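Phosphoserine aminotransferase SerC (PDB 3FFR) probably catalyses the pyridoxal-phosphate-dependent transfer of an amino group from glutamate to 3-phosphohydroxypyruvate, yielding phosphoserine on the route to serine. Local coordinates at residues T47-D50 against N51-L55; V145-V149 against E150-T154; K176-W179 against T180-D183. All coordinates share one frame; numbering follows the deposited sequence.

Contact 1: residues T47-D50 against N51-L55; sequences TASD and NLKTL
S49 and K53 meet on one flank of helix 39-55, where K53 runs back along the helix past S49. With CG beside its own backbone N (chi1 -68°) and the rest of the chain extended, K53 lays CG 3.3 Å from S49 O and CE 3.6 Å from S49 OG. The close-packed part lies on the inward side: A48 and S49 press on strand 62-67, and L52, whose CG is 3.4 Å from A48 O, faces L252 and F193. Small residues at 48 and 49 let the helix approach the strand, while the larger leucine packs on its two neighbours. N51 belongs here too, since its ND2 gives a hydrogen bond to G253 O of helix 246-262; T47 CG2 lies along it at the rim, 3.6 Å from ND2. Ordinary i to i+4 backbone bonds run beneath, such as L52 N to A48 O at 3.1 Å.

At the border between the two sides, one water accepts from K53 NZ, donates to D50 OD1 at 2.7 Å and also bonds S49 OG. The open side is looser, with T54 about 4 Å from a bound polyethylene glycol chain.

K53 also pairs with E63, and D50 OD2 with K46, and these alternating charges probably keep both residues ionised, the water carrying the link where the ions stand apart.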
loop_
_atom_site.group_PDB
_atom_site.type_symbol
_atom_site.label_atom_id
_atom_site.label_comp_id
_atom_site.label_asym_id
_atom_site.label_seq_id
_atom_site.Cartn_x
_atom_site.Cartn_y
_atom_site.Cartn_z
ATOM N N THR A 47 9.917 -12.521 10.504
ATOM C CA THR A 47 11.072 -11.758 11.013
ATOM C C THR A 47 10.642 -10.351 11.428
ATOM O O THR A 47 10.967 -9.871 12.513
ATOM C CB THR A 47 12.176 -11.668 9.952
ATOM O OG1 THR A 47 12.686 -12.989 9.694
ATOM C CG2 THR A 47 13.301 -10.758 10.389
ATOM N N ALA A 48 9.893 -9.699 10.542
ATOM C CA ALA A 48 9.401 -8.324 10.811
ATOM C C ALA A 48 8.447 -8.326 11.988
ATOM O O ALA A 48 8.584 -7.531 12.923
ATOM C CB ALA A 48 8.724 -7.717 9.569
ATOM N N SER A 49 7.495 -9.255 11.962
ATOM C CA SER A 49 6.495 -9.353 13.067
ATOM C C SER A 49 7.148 -9.651 14.423
ATOM O O SER A 49 6.943 -8.941 15.424
ATOM C CB SER A 49 5.421 -10.395 12.716
ATOM O OG SER A 49 4.410 -10.469 13.697
ATOM N N ASP A 50 7.979 -10.680 14.454
ATOM C CA ASP A 50 8.673 -11.028 15.694
ATOM C C ASP A 50 9.574 -9.903 16.188
ATOM O O ASP A 50 9.659 -9.645 17.388
ATOM C CB ASP A 50 9.546 -12.292 15.522
ATOM C CG ASP A 50 8.740 -13.589 15.505
ATOM O OD1 ASP A 50 7.526 -13.540 15.790
ATOM O OD2 ASP A 50 9.327 -14.672 15.210
ATOM N N ASN A 51 10.326 -9.296 15.271
ATOM C CA ASN A 51 11.291 -8.244 15.681
ATOM C C ASN A 51 10.566 -7.057 16.290
ATOM O O ASN A 51 11.051 -6.443 17.218
ATOM C CB ASN A 51 12.194 -7.763 14.540
ATOM C CG ASN A 51 13.293 -8.763 14.185
ATOM O OD1 ASN A 51 13.452 -9.810 14.851
ATOM N ND2 ASN A 51 14.058 -8.453 13.109
ATOM N N LEU A 52 9.381 -6.742 15.767
ATOM C CA LEU A 52 8.595 -5.641 16.332
ATOM C C LEU A 52 8.131 -6.019 17.740
ATOM O O LEU A 52 8.128 -5.183 18.650
ATOM C CB LEU A 52 7.401 -5.259 15.457
ATOM C CG LEU A 52 7.737 -4.458 14.201
ATOM C CD1 LEU A 52 6.517 -4.429 13.244
ATOM C CD2 LEU A 52 8.174 -3.019 14.569
ATOM N N LYS A 53 7.721 -7.269 17.899
ATOM C CA LYS A 53 7.226 -7.708 19.227
ATOM C C LYS A 53 8.363 -7.631 20.239
ATOM O O LYS A 53 8.176 -7.286 21.409
ATOM C CB LYS A 53 6.632 -9.109 19.165
ATOM C CG LYS A 53 5.352 -9.166 18.358
ATOM C CD LYS A 53 4.842 -10.584 18.071
ATOM C CE LYS A 53 3.605 -10.542 17.215
ATOM N NZ LYS A 53 3.026 -11.890 16.903
ATOM N N THR A 54 9.556 -7.954 19.775
ATOM C CA THR A 54 10.719 -7.939 20.682
ATOM C C THR A 54 11.121 -6.485 20.998
ATOM O O THR A 54 11.273 -6.061 22.169
ATOM C CB THR A 54 11.902 -8.703 20.063
ATOM O OG1 THR A 54 11.514 -10.055 19.799
ATOM C CG2 THR A 54 13.099 -8.702 21.006
ATOM N N LEU A 55 11.237 -5.703 19.943
ATOM C CA LEU A 55 11.708 -4.311 20.100
ATOM C C LEU A 55 10.781 -3.482 20.966
ATOM O O LEU A 55 11.221 -2.623 21.742
ATOM C CB LEU A 55 11.829 -3.640 18.741
ATOM C CG LEU A 55 12.392 -2.217 18.723
ATOM C CD1 LEU A 55 13.865 -2.284 19.037
ATOM C CD2 LEU A 55 12.123 -1.552 17.332
HETATM O O HOH W 1 5.036 -12.831 14.941
#

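Contact 2: residues V145-V149 against E150-T154; sequences VSMPV and EDINT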
loop_
_atom_site.group_PDB
_atom_site.type_symbol
_atom_site.label_atom_id
_atom_site.label_comp_id
_atom_site.label_asym_id
_atom_site.label_seq_id
_atom_site.Cartn_x
_atom_site.Cartn_y
_atom_site.Cartn_z
ATOM N N VAL A 145 3.693 18.839 19.102
ATOM C CA VAL A 145 3.213 18.545 20.447
ATOM C C VAL A 145 3.024 17.051 20.673
ATOM O O VAL A 145 2.421 16.342 19.864
ATOM C CB VAL A 145 1.870 19.254 20.762
ATOM C CG1 VAL A 145 1.321 18.850 22.206
ATOM C CG2 VAL A 145 2.015 20.822 20.652
ATOM N N SER A 146 3.560 16.582 21.790
ATOM C CA SER A 146 3.372 15.191 22.218
ATOM C C SER A 146 2.422 15.086 23.380
ATOM O O SER A 146 2.183 16.040 24.109
ATOM C CB SER A 146 4.694 14.540 22.631
ATOM O OG SER A 146 5.664 14.503 21.587
HETATM N N MSE A 147 1.861 13.894 23.506
HETATM C CA MSE A 147 1.100 13.469 24.696
HETATM C C MSE A 147 1.945 12.366 25.346
HETATM O O MSE A 147 1.894 11.206 24.920
HETATM C CB MSE A 147 -0.273 12.920 24.384
HETATM C CG MSE A 147 -1.005 12.602 25.661
HETATM SE SE MSE A 147 -2.781 11.864 25.413
HETATM C CE MSE A 147 -3.816 13.538 25.333
ATOM N N PRO A 148 2.755 12.720 26.352
ATOM C CA PRO A 148 3.628 11.725 26.980
ATOM C C PRO A 148 2.873 10.520 27.534
ATOM O O PRO A 148 1.702 10.614 27.844
ATOM C CB PRO A 148 4.278 12.498 28.095
ATOM C CG PRO A 148 4.337 13.878 27.594
ATOM C CD PRO A 148 3.013 14.072 26.898
ATOM N N VAL A 149 3.583 9.403 27.642
ATOM C CA VAL A 149 2.975 8.143 28.083
ATOM C C VAL A 149 2.257 8.288 29.419
ATOM O O VAL A 149 1.177 7.735 29.610
ATOM C CB VAL A 149 4.010 6.986 28.068
ATOM C CG1 VAL A 149 3.464 5.722 28.752
ATOM C CG2 VAL A 149 4.403 6.662 26.590
ATOM N N GLU A 150 2.820 9.087 30.326
ATOM C CA GLU A 150 2.206 9.249 31.640
ATOM C C GLU A 150 0.829 9.889 31.498
ATOM O O GLU A 150 -0.090 9.588 32.257
ATOM C CB GLU A 150 3.092 10.049 32.624
ATOM C CG GLU A 150 3.395 11.479 32.216
ATOM C CD GLU A 150 4.275 12.192 33.236
ATOM O OE1 GLU A 150 4.488 11.621 34.334
ATOM O OE2 GLU A 150 4.738 13.316 32.938
ATOM N N ASP A 151 0.688 10.748 30.499
ATOM C CA ASP A 151 -0.613 11.413 30.247
ATOM C C ASP A 151 -1.561 10.430 29.536
ATOM O O ASP A 151 -2.757 10.332 29.831
ATOM C CB ASP A 151 -0.446 12.706 29.452
ATOM C CG ASP A 151 0.208 13.851 30.266
ATOM O OD1 ASP A 151 0.301 13.790 31.516
ATOM O OD2 ASP A 151 0.601 14.823 29.613
ATOM N N ILE A 152 -1.006 9.686 28.587
ATOM C CA ILE A 152 -1.793 8.660 27.869
ATOM C C ILE A 152 -2.424 7.685 28.874
ATOM O O ILE A 152 -3.580 7.251 28.752
ATOM C CB ILE A 152 -0.897 7.883 26.863
ATOM C CG1 ILE A 152 -0.586 8.850 25.701
ATOM C CG2 ILE A 152 -1.591 6.563 26.349
ATOM C CD1 ILE A 152 0.187 8.364 24.565
ATOM N N ASN A 153 -1.629 7.356 29.880
ATOM C CA ASN A 153 -2.009 6.356 30.872
ATOM C C ASN A 153 -3.185 6.757 31.741
ATOM O O ASN A 153 -3.739 5.918 32.455
ATOM C CB ASN A 153 -0.821 5.987 31.785
ATOM C CG ASN A 153 0.204 5.113 31.090
ATOM O OD1 ASN A 153 -0.050 4.578 30.008
ATOM N ND2 ASN A 153 1.369 4.951 31.722
ATOM N N THR A 154 -3.550 8.027 31.687
ATOM C CA THR A 154 -4.645 8.528 32.518
ATOM C C THR A 154 -6.002 8.246 31.920
ATOM O O THR A 154 -7.025 8.373 32.587
ATOM C CB THR A 154 -4.586 10.046 32.762
ATOM O OG1 THR A 154 -4.776 10.759 31.534
ATOM C CG2 THR A 154 -3.280 10.443 33.433
#
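M147, present as selenomethionine, lies across I152 with its SE 3.7 Å from I152 CG1, and its CG lies 3.8 Å from D151 CB. Its carbonyl is less well served: M147 O is buried with no polar partner in the model and faces the methyl I152 CD1 at 3.3 Å.

The next carbonyls do better. P148 occupies the N-cap position, and its ring, lacking an N-H, suits a place where the chain turns from extended to helical and that proton would not be used by the helix. P148 O accepts from I152 N at 3.0 Å, in the carbonyl plane and nearly straight (164°), and takes a second, weak bond from D151 N. V149 O receives N153 N at 2.8 Å. D151 O takes two donors from T154, the backbone N and the hydroxyl OG1, the latter at 2.7 Å. The D151 carboxylate, beside P148 CD, is paired through OD1 with K296.

With CG beside its own N (chi1 -74°), the N153 amide lies back over V149, CG 3.2 Å from V149 O and ND2 3.7 Å from V149 CG1, while D178 and K181 also pack on it. An alanine at N153 would keep the backbone bond but remove the amide, and would probably open a gap between V149 CG1 and the K181 chain.

The whole is a helix N-terminus with proline at the N-cap, leading from the hairpin of strands 139-140 and 145-146 into helix 149-152, in the class-V family of pyridoxal-phosphate aminotransferases.

Contact 3: residues K176-W179 against T180-D183; sequences KFDW and TKID
D178 and T180 clasp each other across a tight bend. D178 OD1 accepts two bonds from T180: the hydroxyl OG1 at 2.7 Å on the syn side and the backbone N at 2.9 Å on the anti side, both from the same face of the carboxylate and somewhat out of its plane. Setting D178 CG anti to its N (chi1 177°) carries the acid over the turn to receive them. The bond to T180 N makes an Asx turn, nested within the type I beta turn that K181 N closes on D178 O at 3.1 Å. There the donor sits well above the carbonyl plane, 52° out of it. Aspartate suits the first position because it can reach the N-H two residues on, and threonine adds a hydroxyl to the same acceptor. The K181 chain runs along the other oxygen, CE 3.1 Å from D178 OD2, its charge near but forming no salt bridge.

The buried side is worked by I182. Its CB is the branch point: CG2 turns to I152, while CG1, tucked between backbone N and carbonyl carbon (chi1 63°), passes near D178 O. The extended chain then ends at CD1, which lies 3.9 Å from F177 CD1 and 4.0 Å from W179 CZ3, meeting both rings obliquely, in the corner they form. F177 CB sits 3.8 Å above one face of the W179 indole, toward its rim, and W179 NE1 is held by L56 O. A slender aliphatic tip fits that corner.

Two carbonyl oxygens, W179 O and I182 O, lie 3.2 Å apart, both acceptors.

The bend thus separates its chemistry: D178 OD1 fixes the polar side through two donors, apolar contacts of I182 with F177 and W179 make the buried side, and Y62 OH bonds W179 O.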
loop_
_atom_site.group_PDB
_atom_site.type_symbol
_atom_site.label_atom_id
_atom_site.label_comp_id
_atom_site.label_asym_id
_atom_site.label_seq_id
_atom_site.Cartn_x
_atom_site.Cartn_y
_atom_site.Cartn_z
ATOM N N LYS A 176 7.662 4.603 25.249
ATOM C CA LYS A 176 7.648 3.271 25.816
ATOM C C LYS A 176 6.301 3.069 26.492
ATOM O O LYS A 176 6.069 3.461 27.642
ATOM C CB LYS A 176 8.792 3.038 26.799
ATOM C CG LYS A 176 8.847 1.567 27.228
ATOM C CD LYS A 176 10.024 1.208 28.117
ATOM C CE LYS A 176 10.046 -0.296 28.363
ATOM N NZ LYS A 176 8.798 -0.757 29.019
ATOM N N PHE A 177 5.400 2.459 25.754
ATOM C CA PHE A 177 4.036 2.275 26.245
ATOM C C PHE A 177 3.892 1.234 27.323
ATOM O O PHE A 177 4.658 0.274 27.412
ATOM C CB PHE A 177 3.045 1.973 25.094
ATOM C CG PHE A 177 2.912 3.116 24.118
ATOM C CD1 PHE A 177 2.165 4.257 24.463
ATOM C CD2 PHE A 177 3.570 3.097 22.912
ATOM C CE1 PHE A 177 2.089 5.334 23.628
ATOM C CE2 PHE A 177 3.477 4.181 22.046
ATOM C CZ PHE A 177 2.736 5.306 22.414
ATOM N N ASP A 178 2.911 1.495 28.169
ATOM C CA ASP A 178 2.418 0.506 29.113
ATOM C C ASP A 178 1.248 -0.126 28.364
ATOM O O ASP A 178 0.181 0.480 28.211
ATOM C CB ASP A 178 1.933 1.145 30.398
ATOM C CG ASP A 178 1.355 0.131 31.366
ATOM O OD1 ASP A 178 0.926 -0.969 30.968
ATOM O OD2 ASP A 178 1.299 0.478 32.560
ATOM N N TRP A 179 1.476 -1.341 27.883
ATOM C CA TRP A 179 0.520 -2.008 26.999
ATOM C C TRP A 179 -0.739 -2.423 27.720
ATOM O O TRP A 179 -1.704 -2.808 27.092
ATOM C CB TRP A 179 1.172 -3.215 26.318
ATOM C CG TRP A 179 2.385 -2.812 25.513
ATOM C CD1 TRP A 179 3.694 -3.081 25.817
ATOM C CD2 TRP A 179 2.407 -2.017 24.332
ATOM N NE1 TRP A 179 4.519 -2.524 24.891
ATOM C CE2 TRP A 179 3.756 -1.871 23.956
ATOM C CE3 TRP A 179 1.416 -1.441 23.535
ATOM C CZ2 TRP A 179 4.141 -1.154 22.841
ATOM C CZ3 TRP A 179 1.803 -0.756 22.403
ATOM C CH2 TRP A 179 3.159 -0.611 22.075
ATOM N N THR A 180 -0.738 -2.330 29.043
ATOM C CA THR A 180 -1.933 -2.701 29.790
ATOM C C THR A 180 -2.893 -1.537 29.923
ATOM O O THR A 180 -4.066 -1.746 30.239
ATOM C CB THR A 180 -1.614 -3.203 31.221
ATOM O OG1 THR A 180 -1.240 -2.103 32.055
ATOM C CG2 THR A 180 -0.525 -4.300 31.203
ATOM N N LYS A 181 -2.406 -0.331 29.641
ATOM C CA LYS A 181 -3.226 0.873 29.798
ATOM C C LYS A 181 -3.831 1.419 28.519
ATOM O O LYS A 181 -4.633 2.343 28.548
ATOM C CB LYS A 181 -2.454 1.938 30.558
ATOM C CG LYS A 181 -2.157 1.501 31.966
ATOM C CD LYS A 181 -1.437 2.560 32.754
ATOM C CE LYS A 181 -1.003 1.983 34.089
ATOM N NZ LYS A 181 -2.137 1.295 34.790
ATOM N N ILE A 182 -3.460 0.805 27.399
ATOM C CA ILE A 182 -4.014 1.141 26.102
ATOM C C ILE A 182 -4.401 -0.173 25.423
ATOM O O ILE A 182 -4.239 -1.252 26.010
ATOM C CB ILE A 182 -3.062 1.970 25.230
ATOM C CG1 ILE A 182 -1.785 1.174 24.905
ATOM C CG2 ILE A 182 -2.766 3.355 25.877
ATOM C CD1 ILE A 182 -0.862 1.862 23.915
ATOM N N ASP A 183 -4.930 -0.081 24.216
ATOM C CA ASP A 183 -5.350 -1.276 23.495
ATOM C C ASP A 183 -4.710 -1.438 22.118
ATOM O O ASP A 183 -4.714 -2.526 21.540
ATOM C CB ASP A 183 -6.876 -1.269 23.362
ATOM C CG ASP A 183 -7.571 -1.252 24.736
ATOM O OD1 ASP A 183 -7.568 -2.332 25.410
ATOM O OD2 ASP A 183 -8.140 -0.181 25.104
#

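Overall arrangement
The three contacts follow in series along the chain. Contact 1 lies on helix 39-55, against edge strand 62-67 of the seven-stranded mixed sheet. Contact 2 follows strand 133-137 of that sheet, and contact 3 lies in the connection between its adjacent parallel strands 163-167 and 184-188. Contacts 2 and 3, with centres about 11 Å apart, touch: I152 CG2 meets I182 CG2 at 3.4 Å, and V149 and F177 join the same patch. Contact 1 is separate, its centre about 17 Å from contact 3 and 24 Å from contact 2, yet W179 reaches L56 just beyond its helix. K191 bears the cofactor, so contacts 2 and 3 pack connections of the sheet whose strand 184-188 leads to it.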